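Local coordinates for protein hydrolase (Thermus thermophilus, PDB 1UFO) that probably acts as a hydrolase of the alpha/beta hydrolase fold, with a natural substrate that has not been established, at residues Glu80-Ala85 with Pro153-Leu158; Ser74-Glu79 with Val149-Gly154; Pro23-Leu28 with Arg50-Leu55; Leu16-Glu21 with Gly46-Gly51; Leu121-Gly126 with Glu168-Val173. All coordinates share one frame; numbering follows the deposited sequence.

Contact 1 of 5, residues Glu80-Ala85 with Pro153-Leu158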
# COMPACT_ATOMS: atom_id res chain seq x y z
N GLU A 80 2.34 28.15 17.26
CA GLU A 80 3.07 28.61 16.08
C GLU A 80 3.11 27.56 14.95
O GLU A 80 3.02 27.90 13.73
CB GLU A 80 4.48 29.03 16.52
CG GLU A 80 4.34 30.38 17.27
CD GLU A 80 5.66 30.94 17.81
OE1 GLU A 80 5.54 31.85 18.69
OE2 GLU A 80 6.76 30.49 17.39
N VAL A 81 3.16 26.29 15.34
CA VAL A 81 3.19 25.22 14.33
C VAL A 81 1.85 25.23 13.58
O VAL A 81 1.83 25.19 12.33
CB VAL A 81 3.40 23.85 15.02
CG1 VAL A 81 3.02 22.68 14.06
CG2 VAL A 81 4.85 23.69 15.41
N TYR A 82 0.72 25.34 14.29
CA TYR A 82 -0.53 25.30 13.53
C TYR A 82 -0.91 26.59 12.83
O TYR A 82 -1.72 26.59 11.87
CB TYR A 82 -1.67 24.73 14.38
CG TYR A 82 -1.44 23.26 14.59
CD1 TYR A 82 -1.05 22.75 15.83
CD2 TYR A 82 -1.52 22.37 13.52
CE1 TYR A 82 -0.74 21.42 15.99
CE2 TYR A 82 -1.17 21.00 13.66
CZ TYR A 82 -0.78 20.54 14.90
OH TYR A 82 -0.27 19.25 14.96
N ARG A 83 -0.30 27.71 13.26
CA ARG A 83 -0.50 28.95 12.49
C ARG A 83 0.30 28.79 11.16
O ARG A 83 -0.20 29.19 10.08
CB ARG A 83 -0.02 30.13 13.35
CG ARG A 83 0.06 31.45 12.57
CD ARG A 83 -1.22 31.75 11.73
NE ARG A 83 -2.46 31.72 12.51
CZ ARG A 83 -3.69 31.76 12.00
NH1 ARG A 83 -4.77 31.74 12.78
NH2 ARG A 83 -3.89 31.82 10.67
N VAL A 84 1.50 28.23 11.21
CA VAL A 84 2.23 27.89 9.92
C VAL A 84 1.29 26.97 9.07
O VAL A 84 1.12 27.23 7.87
CB VAL A 84 3.50 27.09 10.18
CG1 VAL A 84 4.07 26.50 8.80
CG2 VAL A 84 4.62 28.02 10.79
N ALA A 85 0.66 25.95 9.67
CA ALA A 85 -0.24 25.06 8.90
C ALA A 85 -1.42 25.77 8.27
O ALA A 85 -1.75 25.53 7.10
CB ALA A 85 -0.77 23.96 9.81
N PRO A 153 -7.10 32.07 17.98
CA PRO A 153 -8.44 31.50 17.77
C PRO A 153 -8.51 30.48 16.63
O PRO A 153 -9.28 29.52 16.70
CB PRO A 153 -9.32 32.74 17.52
CG PRO A 153 -8.54 33.80 18.29
CD PRO A 153 -7.14 33.56 17.94
N GLY A 154 -7.71 30.73 15.60
CA GLY A 154 -7.70 29.78 14.49
C GLY A 154 -7.13 28.46 14.88
O GLY A 154 -7.58 27.44 14.36
N VAL A 155 -6.11 28.45 15.76
CA VAL A 155 -5.53 27.18 16.17
C VAL A 155 -6.49 26.50 17.17
O VAL A 155 -6.63 25.26 17.13
CB VAL A 155 -4.15 27.39 16.81
CG1 VAL A 155 -3.62 26.06 17.35
CG2 VAL A 155 -3.20 27.97 15.78
N LEU A 156 -7.15 27.29 18.03
CA LEU A 156 -8.09 26.65 18.97
C LEU A 156 -9.19 25.94 18.18
O LEU A 156 -9.66 24.90 18.57
CB LEU A 156 -8.70 27.69 20.00
CG LEU A 156 -7.62 28.27 20.93
CD1 LEU A 156 -8.08 29.52 21.65
CD2 LEU A 156 -7.20 27.17 21.92
N ALA A 157 -9.63 26.55 17.07
CA ALA A 157 -10.66 25.95 16.26
C ALA A 157 -10.28 24.61 15.70
O ALA A 157 -11.14 23.75 15.55
CB ALA A 157 -11.05 26.88 15.11
N LEU A 158 -8.99 24.43 15.37
CA LEU A 158 -8.50 23.15 14.85
C LEU A 158 -8.58 22.07 15.92
O LEU A 158 -8.78 20.93 15.58
CB LEU A 158 -7.01 23.26 14.38
CG LEU A 158 -6.70 24.14 13.23
CD1 LEU A 158 -5.29 24.15 12.86
CD2 LEU A 158 -7.57 23.62 12.07
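Tyr82 and Val155 are the meeting point of a small, buried, apolar helix-on-helix contact, in which the first turns of long helix 77-103 run against short helix 153-160. The two six-residue segments lie 9.2 Å apart axis to axis and cross almost square at 91°, which leaves one spot of close approach and 222 Å² of buried surface. At that spot CB of Tyr82 does the touching. Both methyls of Val155 straddle it, with CG1 and CG2 each 3.8 Å from Tyr82 CB, and Leu158 CD1 joins from one turn further on, 4.0 Å from the same CB. Val155 CG2 also reaches the backbone, ending 3.9 Å from Arg83 N. The Tyr82 ring does not stay in this contact. CG is anti to the carbonyl carbon (chi1 -71°), and the ring beyond it leads away from helix 153-160. It is packed edge-to-face with Phe117, and its hydroxyl is hydrogen-bonded to Met142 N. Arg83 reaches across the other flank, its chain bent at chi2 and chi3, until NH1 is 3.9 Å from Gly154 CA. The lack of a side chain on Gly154 leaves room for the guanidinium there. Leu158 extends the apolar layer to Leu121 on helix 114-124. Chemically, then, the crossing rests on van der Waals contact between aliphatic groups. No polar bond joins its own two segments, and the charge at its flank, Arg83, is paired through NH1 with Asp152, the capping residue just ahead of helix 153-160.

Contact 2 of 5, residues Ser74-Glu79 with Val149-Gly154; sequences SPRYVE and VVEDPG
Glu79 and Arg76 carry the polar work, both reaching from the start of helix 77-103 to the chain leading into helix 153-160. First the charges: Arg76 NH1 meets Glu79 OE2 at 3.0 Å, in the guanidinium plane and on the syn lone pair of the acid. Arg76 NH2 binds Glu151 OE1 at 2.8 Å, approaching from above that carboxylate, whose plane stands 76° from the guanidinium. One arginine thus bridges two acids. Next the backbone bonds: Glu79 OE1 takes two amides, Glu151 N at 2.7 Å and Asp152 N at 2.9 Å, which come from opposite faces of the carboxylate. CG of Glu79, anti to the backbone N (chi1 -178°), starts an extended chain that carries OE1 across to them. Val149 N donates to Pro75 O at 3.0 Å, and water 1 accepts from Glu79 N and bridges to Val149 O. The apolar share is modest. Val149 CG1 lies over one guanidinium face of Arg76, 3.6 Å from NE. Two helix starts are organised here. Ser74 OG accepts from Arg76 N in an ST turn, with Arg76 at the N-cap of helix 77-103, and Asp152 is the N-cap of helix 153-160, its OD1 taking a weak bond from Gly154 N. Helix 153-160 falls between strands 132-135 and 175-180, where many alpha/beta hydrolases carry a cap insertion.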
# COMPACT_ATOMS: atom_id res chain seq x y z
N SER A 74 9.75 26.43 22.90
CA SER A 74 8.83 27.48 23.24
C SER A 74 7.47 27.09 23.79
O SER A 74 6.88 26.08 23.37
CB SER A 74 8.55 28.34 22.00
OG SER A 74 7.67 29.39 22.33
N PRO A 75 6.94 27.87 24.75
CA PRO A 75 5.60 27.57 25.32
C PRO A 75 4.53 27.81 24.22
O PRO A 75 3.42 27.39 24.35
CB PRO A 75 5.42 28.65 26.41
CG PRO A 75 6.77 28.90 26.80
CD PRO A 75 7.60 28.92 25.53
N ARG A 76 4.92 28.52 23.16
CA ARG A 76 3.97 28.78 22.07
C ARG A 76 4.30 27.91 20.84
O ARG A 76 3.86 28.21 19.69
CB ARG A 76 4.04 30.25 21.64
CG ARG A 76 3.71 31.26 22.78
CD ARG A 76 2.26 31.12 23.14
NE ARG A 76 1.84 32.00 24.24
CZ ARG A 76 0.89 32.93 24.12
NH1 ARG A 76 0.27 33.10 22.97
NH2 ARG A 76 0.59 33.72 25.16
N TYR A 77 5.04 26.85 21.05
CA TYR A 77 5.39 25.96 19.92
C TYR A 77 4.22 25.46 19.10
O TYR A 77 4.17 25.69 17.87
CB TYR A 77 6.15 24.76 20.44
CG TYR A 77 6.48 23.72 19.38
CD1 TYR A 77 7.33 24.04 18.31
CD2 TYR A 77 6.06 22.40 19.52
CE1 TYR A 77 7.76 23.02 17.41
CE2 TYR A 77 6.48 21.38 18.66
CZ TYR A 77 7.34 21.71 17.60
OH TYR A 77 7.79 20.71 16.75
N VAL A 78 3.26 24.84 19.78
CA VAL A 78 2.13 24.24 19.09
C VAL A 78 1.33 25.32 18.40
O VAL A 78 0.91 25.14 17.21
CB VAL A 78 1.25 23.45 20.08
CG1 VAL A 78 -0.05 23.04 19.41
CG2 VAL A 78 2.00 22.21 20.58
N GLU A 79 1.09 26.44 19.12
CA GLU A 79 0.36 27.54 18.52
C GLU A 79 1.03 27.97 17.20
O GLU A 79 0.36 28.19 16.18
CB GLU A 79 0.38 28.72 19.49
CG GLU A 79 -0.36 29.91 19.03
CD GLU A 79 -0.41 30.99 20.10
OE1 GLU A 79 -1.50 31.20 20.56
OE2 GLU A 79 0.63 31.58 20.41
N VAL A 149 0.77 26.88 25.57
CA VAL A 149 -0.29 27.86 25.73
C VAL A 149 -0.82 28.15 24.31
O VAL A 149 -0.02 28.44 23.41
CB VAL A 149 0.28 29.12 26.35
CG1 VAL A 149 -0.67 30.33 26.14
CG2 VAL A 149 0.49 28.86 27.84
N VAL A 150 -2.12 28.07 24.11
CA VAL A 150 -2.63 28.35 22.74
C VAL A 150 -3.72 29.40 22.89
O VAL A 150 -4.73 29.14 23.57
CB VAL A 150 -3.18 27.06 22.14
CG1 VAL A 150 -3.77 27.31 20.73
CG2 VAL A 150 -2.02 26.03 22.06
N GLU A 151 -3.49 30.55 22.25
CA GLU A 151 -4.46 31.65 22.32
C GLU A 151 -5.07 31.98 20.97
O GLU A 151 -6.23 32.45 20.92
CB GLU A 151 -3.80 32.88 22.87
CG GLU A 151 -3.41 32.66 24.33
CD GLU A 151 -3.11 33.94 24.94
OE1 GLU A 151 -2.01 34.53 24.70
OE2 GLU A 151 -4.02 34.38 25.65
N ASP A 152 -4.30 31.68 19.92
CA ASP A 152 -4.70 31.95 18.51
C ASP A 152 -6.06 31.29 18.26
O ASP A 152 -6.18 30.04 18.25
CB ASP A 152 -3.61 31.36 17.61
CG ASP A 152 -3.80 31.67 16.12
OD1 ASP A 152 -4.95 31.66 15.71
OD2 ASP A 152 -2.77 31.90 15.47
N PRO A 153 -7.10 32.07 17.98
CA PRO A 153 -8.44 31.50 17.77
C PRO A 153 -8.51 30.48 16.63
O PRO A 153 -9.28 29.52 16.70
CB PRO A 153 -9.32 32.74 17.52
CG PRO A 153 -8.54 33.80 18.29
CD PRO A 153 -7.14 33.56 17.94
N GLY A 154 -7.71 30.73 15.60
CA GLY A 154 -7.70 29.78 14.49
C GLY A 154 -7.13 28.46 14.88
O GLY A 154 -7.58 27.44 14.36
O HOH W 1 1.55 26.45 21.88

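Contact 3 of 5, residues Pro23-Leu28 with Arg50-Leu55; sequences PKALLL and RGFLLL
Leu26 and Leu53 stand side by side on one face of the sheet, pointing the same way, with Leu26 CD2 3.9 Å from Leu53 CD2. The same methyl also reaches Leu55 CD1 at 4.0 Å, so one branch of Leu26 touches two neighbours on strand 52-56. Phe103 and Ala99 of helix 77-103 cover this layer. On the reverse face Leu27 lies alongside Leu54, with Leu27 CB 3.9 Å from Leu54 CD2. Next to them Ala25 CB sits 3.6 Å from Phe52 CE2. Tyr47 packs over Leu27 and Leu54 there, and Leu228 of helix 221-236 over Phe52. Between the two apolar layers the strands run parallel, their four-residue segments at 25°. Leu53 N donates to Ala25 O, Leu27 N to Leu53 O and Leu55 N to Leu27 O, the alternating pattern of a parallel pair, and Lys24 N adds a bond to Gly51 O at 2.8 Å just ahead of the strands. Further out, Lys24 CG, set between the backbone N and the carbonyl carbon (chi1 65°), lies against Gly51 O. The extended chain continues past Phe52, with CE 3.6 Å from the ring atom CE1. NZ gives a proton to water 2 at 2.7 Å, which in turn donates to Arg50 O at 3.1 Å. Lys24 and Arg50 share one acid, Glu232 of helix 221-236, which would offset their like charges. Strand 25-30, helix 37-42 and strand 52-56 form a beta-alpha-beta unit, and this pairing closes it within the central sheet of the alpha/beta hydrolase fold.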
# COMPACT_ATOMS: atom_id res chain seq x y z
N PRO A 23 3.85 15.93 -19.34
CA PRO A 23 3.02 15.86 -18.09
C PRO A 23 1.65 15.32 -18.27
O PRO A 23 0.89 15.73 -19.17
CB PRO A 23 2.96 17.30 -17.59
CG PRO A 23 4.08 18.06 -18.35
CD PRO A 23 4.15 17.32 -19.72
N LYS A 24 1.28 14.35 -17.44
CA LYS A 24 -0.06 13.77 -17.53
C LYS A 24 -0.93 14.16 -16.29
O LYS A 24 -2.13 13.98 -16.33
CB LYS A 24 -0.02 12.22 -17.62
CG LYS A 24 0.54 11.54 -16.37
CD LYS A 24 0.69 10.04 -16.55
CE LYS A 24 1.23 9.37 -15.24
NZ LYS A 24 1.27 7.87 -15.51
N ALA A 25 -0.29 14.69 -15.27
CA ALA A 25 -1.03 15.11 -14.03
C ALA A 25 -0.18 16.06 -13.22
O ALA A 25 1.05 16.13 -13.43
CB ALA A 25 -1.30 13.85 -13.15
N LEU A 26 -0.79 16.78 -12.26
CA LEU A 26 -0.02 17.68 -11.37
C LEU A 26 0.02 17.04 -9.99
O LEU A 26 -0.96 16.45 -9.59
CB LEU A 26 -0.78 19.04 -11.20
CG LEU A 26 -0.79 19.93 -12.44
CD1 LEU A 26 -2.05 20.87 -12.40
CD2 LEU A 26 0.54 20.71 -12.43
N LEU A 27 1.12 17.20 -9.28
CA LEU A 27 1.16 16.77 -7.87
C LEU A 27 1.71 17.97 -7.11
O LEU A 27 2.86 18.35 -7.29
CB LEU A 27 2.07 15.55 -7.66
CG LEU A 27 2.19 15.06 -6.22
CD1 LEU A 27 0.76 14.70 -5.69
CD2 LEU A 27 3.11 13.89 -6.08
N LEU A 28 0.88 18.57 -6.26
CA LEU A 28 1.34 19.65 -5.37
C LEU A 28 1.77 18.97 -4.09
O LEU A 28 0.95 18.29 -3.46
CB LEU A 28 0.20 20.71 -5.08
CG LEU A 28 0.58 21.76 -4.02
CD1 LEU A 28 1.82 22.57 -4.42
CD2 LEU A 28 -0.67 22.76 -3.85
N ARG A 50 7.55 9.46 -14.44
CA ARG A 50 6.34 8.75 -14.78
C ARG A 50 5.32 9.73 -15.37
O ARG A 50 4.24 9.33 -15.81
CB ARG A 50 5.83 8.11 -13.48
CG ARG A 50 4.87 7.03 -13.54
CD ARG A 50 5.54 5.76 -14.07
NE ARG A 50 6.36 5.00 -13.13
CZ ARG A 50 5.94 4.01 -12.32
NH1 ARG A 50 4.66 3.62 -12.27
NH2 ARG A 50 6.85 3.31 -11.64
N GLY A 51 5.63 11.03 -15.36
CA GLY A 51 4.71 11.96 -16.00
C GLY A 51 4.02 12.94 -15.04
O GLY A 51 3.16 13.73 -15.47
N PHE A 52 4.37 12.94 -13.76
CA PHE A 52 3.75 13.92 -12.83
C PHE A 52 4.56 15.20 -12.77
O PHE A 52 5.79 15.18 -12.55
CB PHE A 52 3.64 13.29 -11.42
CG PHE A 52 2.62 12.21 -11.36
CD1 PHE A 52 2.90 10.92 -11.81
CD2 PHE A 52 1.32 12.50 -10.89
CE1 PHE A 52 1.89 9.94 -11.79
CE2 PHE A 52 0.34 11.54 -10.87
CZ PHE A 52 0.64 10.23 -11.33
N LEU A 53 3.88 16.34 -13.05
CA LEU A 53 4.53 17.62 -12.92
C LEU A 53 4.46 17.96 -11.43
O LEU A 53 3.36 18.20 -10.89
CB LEU A 53 3.75 18.64 -13.82
CG LEU A 53 4.43 19.98 -14.06
CD1 LEU A 53 3.58 20.65 -15.18
CD2 LEU A 53 4.47 20.84 -12.80
N LEU A 54 5.60 17.91 -10.78
CA LEU A 54 5.63 18.17 -9.32
C LEU A 54 5.80 19.63 -9.04
O LEU A 54 6.64 20.31 -9.64
CB LEU A 54 6.81 17.49 -8.68
CG LEU A 54 7.01 16.03 -9.13
CD1 LEU A 54 8.32 15.49 -8.39
CD2 LEU A 54 5.78 15.18 -8.78
N LEU A 55 5.04 20.10 -8.07
CA LEU A 55 5.11 21.48 -7.58
C LEU A 55 5.28 21.48 -6.05
O LEU A 55 4.62 20.71 -5.41
CB LEU A 55 3.79 22.21 -7.84
CG LEU A 55 3.38 22.27 -9.31
CD1 LEU A 55 1.98 22.99 -9.44
CD2 LEU A 55 4.34 23.14 -10.09
O HOH W 2 2.90 7.12 -17.51

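Contact 4 of 5, residues Leu16-Glu21 with Gly46-Gly51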
# COMPACT_ATOMS: atom_id res chain seq x y z
N LEU A 16 8.80 25.74 -6.64
CA LEU A 16 9.76 24.84 -7.28
C LEU A 16 8.98 23.82 -8.11
O LEU A 16 8.00 23.19 -7.66
CB LEU A 16 10.60 24.16 -6.21
CG LEU A 16 11.60 23.14 -6.71
CD1 LEU A 16 12.63 23.88 -7.46
CD2 LEU A 16 12.30 22.40 -5.49
N ALA A 17 9.39 23.64 -9.33
CA ALA A 17 8.71 22.69 -10.20
C ALA A 17 9.63 21.68 -10.84
O ALA A 17 10.74 22.04 -11.31
CB ALA A 17 7.94 23.41 -11.31
N ARG A 18 9.25 20.42 -10.84
CA ARG A 18 10.03 19.40 -11.54
C ARG A 18 9.12 18.99 -12.66
O ARG A 18 8.08 18.34 -12.50
CB ARG A 18 10.33 18.22 -10.61
CG ARG A 18 11.30 17.26 -11.20
CD ARG A 18 12.80 17.55 -10.74
NE ARG A 18 13.62 16.40 -11.15
CZ ARG A 18 13.29 15.14 -10.83
NH1 ARG A 18 12.18 14.93 -10.09
NH2 ARG A 18 13.99 14.10 -11.34
N ILE A 19 9.51 19.40 -13.87
CA ILE A 19 8.63 19.26 -15.03
C ILE A 19 9.06 18.23 -16.06
O ILE A 19 10.10 18.40 -16.72
CB ILE A 19 8.49 20.65 -15.72
CG1 ILE A 19 8.03 21.69 -14.68
CG2 ILE A 19 7.55 20.51 -16.95
CD1 ILE A 19 7.76 23.21 -15.29
N PRO A 20 8.25 17.18 -16.25
CA PRO A 20 8.64 16.16 -17.25
C PRO A 20 8.26 16.70 -18.62
O PRO A 20 7.38 17.56 -18.75
CB PRO A 20 7.82 14.93 -16.85
CG PRO A 20 6.55 15.54 -16.23
CD PRO A 20 7.01 16.83 -15.54
N GLU A 21 8.83 16.11 -19.67
CA GLU A 21 8.51 16.66 -20.97
C GLU A 21 7.12 16.32 -21.41
O GLU A 21 6.55 17.02 -22.27
CB GLU A 21 9.48 16.14 -22.04
CG GLU A 21 9.35 14.67 -22.34
CD GLU A 21 10.49 14.15 -23.27
OE1 GLU A 21 11.36 13.38 -22.77
OE2 GLU A 21 10.53 14.57 -24.46
N GLY A 46 11.15 9.20 -9.03
CA GLY A 46 10.40 8.54 -10.06
C GLY A 46 9.04 9.12 -10.48
O GLY A 46 8.47 8.69 -11.47
N TYR A 47 8.55 10.08 -9.72
CA TYR A 47 7.23 10.61 -9.99
C TYR A 47 7.25 11.47 -11.27
O TYR A 47 6.41 11.25 -12.12
CB TYR A 47 6.75 11.46 -8.80
CG TYR A 47 6.18 10.69 -7.62
CD1 TYR A 47 4.95 11.04 -7.15
CD2 TYR A 47 6.90 9.70 -6.97
CE1 TYR A 47 4.36 10.39 -6.00
CE2 TYR A 47 6.38 9.06 -5.82
CZ TYR A 47 5.10 9.44 -5.37
OH TYR A 47 4.58 8.83 -4.26
N ALA A 48 8.25 12.34 -11.37
CA ALA A 48 8.32 13.18 -12.58
C ALA A 48 8.60 12.31 -13.79
O ALA A 48 7.98 12.50 -14.88
CB ALA A 48 9.33 14.27 -12.37
N GLU A 49 9.47 11.31 -13.60
CA GLU A 49 9.78 10.41 -14.73
C GLU A 49 8.59 9.62 -15.25
O GLU A 49 8.57 9.14 -16.41
CB GLU A 49 10.92 9.46 -14.28
CG GLU A 49 12.17 10.15 -13.95
CD GLU A 49 12.24 10.80 -12.57
OE1 GLU A 49 11.28 10.76 -11.79
OE2 GLU A 49 13.29 11.38 -12.26
N ARG A 50 7.55 9.46 -14.44
CA ARG A 50 6.34 8.75 -14.78
C ARG A 50 5.32 9.73 -15.37
O ARG A 50 4.24 9.33 -15.81
CB ARG A 50 5.83 8.11 -13.48
CG ARG A 50 4.87 7.03 -13.54
CD ARG A 50 5.54 5.76 -14.07
NE ARG A 50 6.36 5.00 -13.13
CZ ARG A 50 5.94 4.01 -12.32
NH1 ARG A 50 4.66 3.62 -12.27
NH2 ARG A 50 6.85 3.31 -11.64
N GLY A 51 5.63 11.03 -15.36
CA GLY A 51 4.71 11.96 -16.00
C GLY A 51 4.02 12.94 -15.04
O GLY A 51 3.16 13.73 -15.47
O HOH W 3 10.46 12.66 -9.51
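Pro20 and Ala48 bring the two backbones nearest, CA to CA 5.5 Å, where the end of strand 13-20 passes a compact turn. Residues 47-50 coil like a helix but do not build a regular one. The turn is held by Gly51 N donating to Ala48 O at 2.8 Å, and it leaves through Gly51, whose phi of 114° suits glycine. Against that turn the Pro20 ring lies with CB only 3.1 Å from Ala48 O and CG 3.8 Å from Gly51 C, so the proline packs over the carbonyl that closes the turn. Two residues earlier Arg18 points the same way. Its CG, anti to the backbone N (chi1 -171°), rests on Ala48 CB; the chain bends at chi2, and NH1 comes back to the same methyl at 3.7 Å. The guanidinium then pairs with Glu49, itself bent at chi2: NH2 meets OE2 at 3.0 Å in a salt bridge that is not straight (133° at the hydrogen), the donor coming from above the carboxylate plane. Water 3 completes the polar edge. It lies in the guanidinium plane and accepts from Arg18 NH1 and from Ala48 N, each at 2.9 Å, while donating to Glu49 OE1. The water thereby satisfies a turn amide and links both ends of the ion pair. Strand 13-20 is the antiparallel neighbour of strand 52-56, and the turn is the connection that brings the chain from helix 37-42 into that strand, part of the first beta-alpha-beta crossover of this alpha/beta hydrolase fold.

Contact 5 of 5, residues Leu121-Gly126 with Glu168-Val173; sequences LLLAEG and EAYGGV
Leu123 O, which comes up against Ala169 across the contact, accepts from Gly126 N at 3.0 Å. This bond belongs to a Schellman motif that ends helix 114-124, with Gly126 as its positive-phi C-prime residue. Leu123 O also lies 3.3 Å from Ala169 O; these are two acceptors that do not bond, and Ala169 O has its own partner in Arg128 NH1. Nearby, Ala169 CB sits against the helix end, 3.3 Å from Ala124 O. Leu123 and Tyr170 contribute most of the burial. Leu123 CB stands over the centre of the tyrosine ring in a CH-pi contact, 3.7 Å from the ring centroid and 13° off the normal, and Leu123 CD1 adds to it at 3.6 Å from Tyr170 CD1. The two side chains cross at about a right angle. The other branch of the leucine meets Val173, CD2 lying 3.9 Å from Val173 CB. Ala124 meets the ring obliquely, its CA 3.8 Å from Tyr170 CE2. Tyr170 and Val173 are brought to the same leucine by the type I' turn between them, whose middle residues are both glycine. Val132 of strand 132-135 touches Leu123 and Val173 as well, and the Tyr170 hydroxyl is hydrogen-bonded to His120 ND1, one helical turn back from Leu123. With Leu123 O bonded by Gly126 N, Ala169 O by Arg128 and the Tyr170 hydroxyl to His120, the direct contact between the two segments is mainly van der Waals and CH-pi.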
# COMPACT_ATOMS: atom_id res chain seq x y z
N LEU A 121 -6.72 19.62 6.22
CA LEU A 121 -7.39 20.90 6.38
C LEU A 121 -8.05 21.30 5.01
O LEU A 121 -9.16 21.81 4.98
CB LEU A 121 -6.42 22.01 6.77
CG LEU A 121 -5.80 21.98 8.15
CD1 LEU A 121 -4.82 23.04 8.37
CD2 LEU A 121 -6.97 22.08 9.18
N LEU A 122 -7.33 21.11 3.89
CA LEU A 122 -7.88 21.45 2.58
C LEU A 122 -9.09 20.60 2.25
O LEU A 122 -10.09 21.15 1.72
CB LEU A 122 -6.80 21.25 1.47
CG LEU A 122 -5.70 22.31 1.48
CD1 LEU A 122 -4.39 21.76 0.72
CD2 LEU A 122 -6.22 23.62 0.84
N LEU A 123 -9.01 19.27 2.50
CA LEU A 123 -10.18 18.43 2.22
C LEU A 123 -11.36 18.83 3.11
O LEU A 123 -12.51 18.83 2.65
CB LEU A 123 -9.86 16.91 2.42
CG LEU A 123 -8.84 16.35 1.45
CD1 LEU A 123 -8.47 14.97 1.88
CD2 LEU A 123 -9.40 16.30 0.04
N ALA A 124 -11.09 19.18 4.36
CA ALA A 124 -12.21 19.52 5.30
C ALA A 124 -12.87 20.81 4.86
O ALA A 124 -14.06 21.03 5.19
CB ALA A 124 -11.70 19.64 6.75
N GLU A 125 -12.18 21.64 4.07
CA GLU A 125 -12.80 22.90 3.65
C GLU A 125 -13.31 22.80 2.22
O GLU A 125 -13.59 23.82 1.57
CB GLU A 125 -11.84 24.09 3.88
CG GLU A 125 -10.76 24.28 2.88
CD GLU A 125 -10.07 25.65 2.98
OE1 GLU A 125 -9.53 26.08 1.93
OE2 GLU A 125 -10.09 26.28 4.10
N GLY A 126 -13.40 21.57 1.72
CA GLY A 126 -14.00 21.32 0.41
C GLY A 126 -13.13 21.43 -0.81
O GLY A 126 -13.65 21.52 -1.94
N GLU A 168 -17.60 14.31 6.24
CA GLU A 168 -18.64 14.54 5.27
C GLU A 168 -18.26 15.66 4.27
O GLU A 168 -18.83 15.72 3.18
CB GLU A 168 -19.92 14.85 6.04
CG GLU A 168 -19.96 16.19 6.76
CD GLU A 168 -19.14 16.25 8.04
OE1 GLU A 168 -18.76 15.21 8.65
OE2 GLU A 168 -18.91 17.42 8.47
N ALA A 169 -17.28 16.50 4.58
CA ALA A 169 -16.89 17.58 3.66
C ALA A 169 -15.80 17.09 2.66
O ALA A 169 -15.50 17.79 1.69
CB ALA A 169 -16.33 18.80 4.47
N TYR A 170 -15.25 15.89 2.92
CA TYR A 170 -14.16 15.33 2.06
C TYR A 170 -14.60 14.84 0.70
O TYR A 170 -13.76 14.59 -0.18
CB TYR A 170 -13.46 14.16 2.77
CG TYR A 170 -12.47 14.55 3.90
CD1 TYR A 170 -11.21 13.92 3.97
CD2 TYR A 170 -12.79 15.48 4.91
CE1 TYR A 170 -10.28 14.21 4.99
CE2 TYR A 170 -11.87 15.77 5.95
CZ TYR A 170 -10.64 15.13 5.98
OH TYR A 170 -9.81 15.39 7.00
N GLY A 171 -15.93 14.69 0.50
CA GLY A 171 -16.43 14.29 -0.79
C GLY A 171 -15.90 12.97 -1.37
O GLY A 171 -15.86 12.80 -2.60
N GLY A 172 -15.48 12.10 -0.47
CA GLY A 172 -14.98 10.80 -0.88
C GLY A 172 -13.71 10.90 -1.72
O GLY A 172 -13.40 9.96 -2.42
N VAL A 173 -12.96 12.00 -1.61
CA VAL A 173 -11.73 12.13 -2.40
C VAL A 173 -10.75 10.97 -2.02
O VAL A 173 -10.48 10.74 -0.84
CB VAL A 173 -11.01 13.44 -2.07
CG1 VAL A 173 -9.58 13.44 -2.63
CG2 VAL A 173 -11.88 14.62 -2.64

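In the fold
From the N terminus, contact 4 opens on strand 13-20 and contact 3 on strand 25-30. Their loops overlap and end on the same piece of chain, where they share Arg50 and Gly51, and they tie strands 13-20 and 25-30 to the turn 46-51 and strand 52-56. Both are finished before the others begin. Contacts 2 and 1 then open in succession at the start of helix 77-103 and close on helix 153-160 and the chain leading into it, sharing Pro153 and Gly154, on the far side of the chain's centre. Contact 5 crosses both, opening at the end of helix 114-124 and closing before strand 175-180; it touches contact 1 through Leu121 and Leu158.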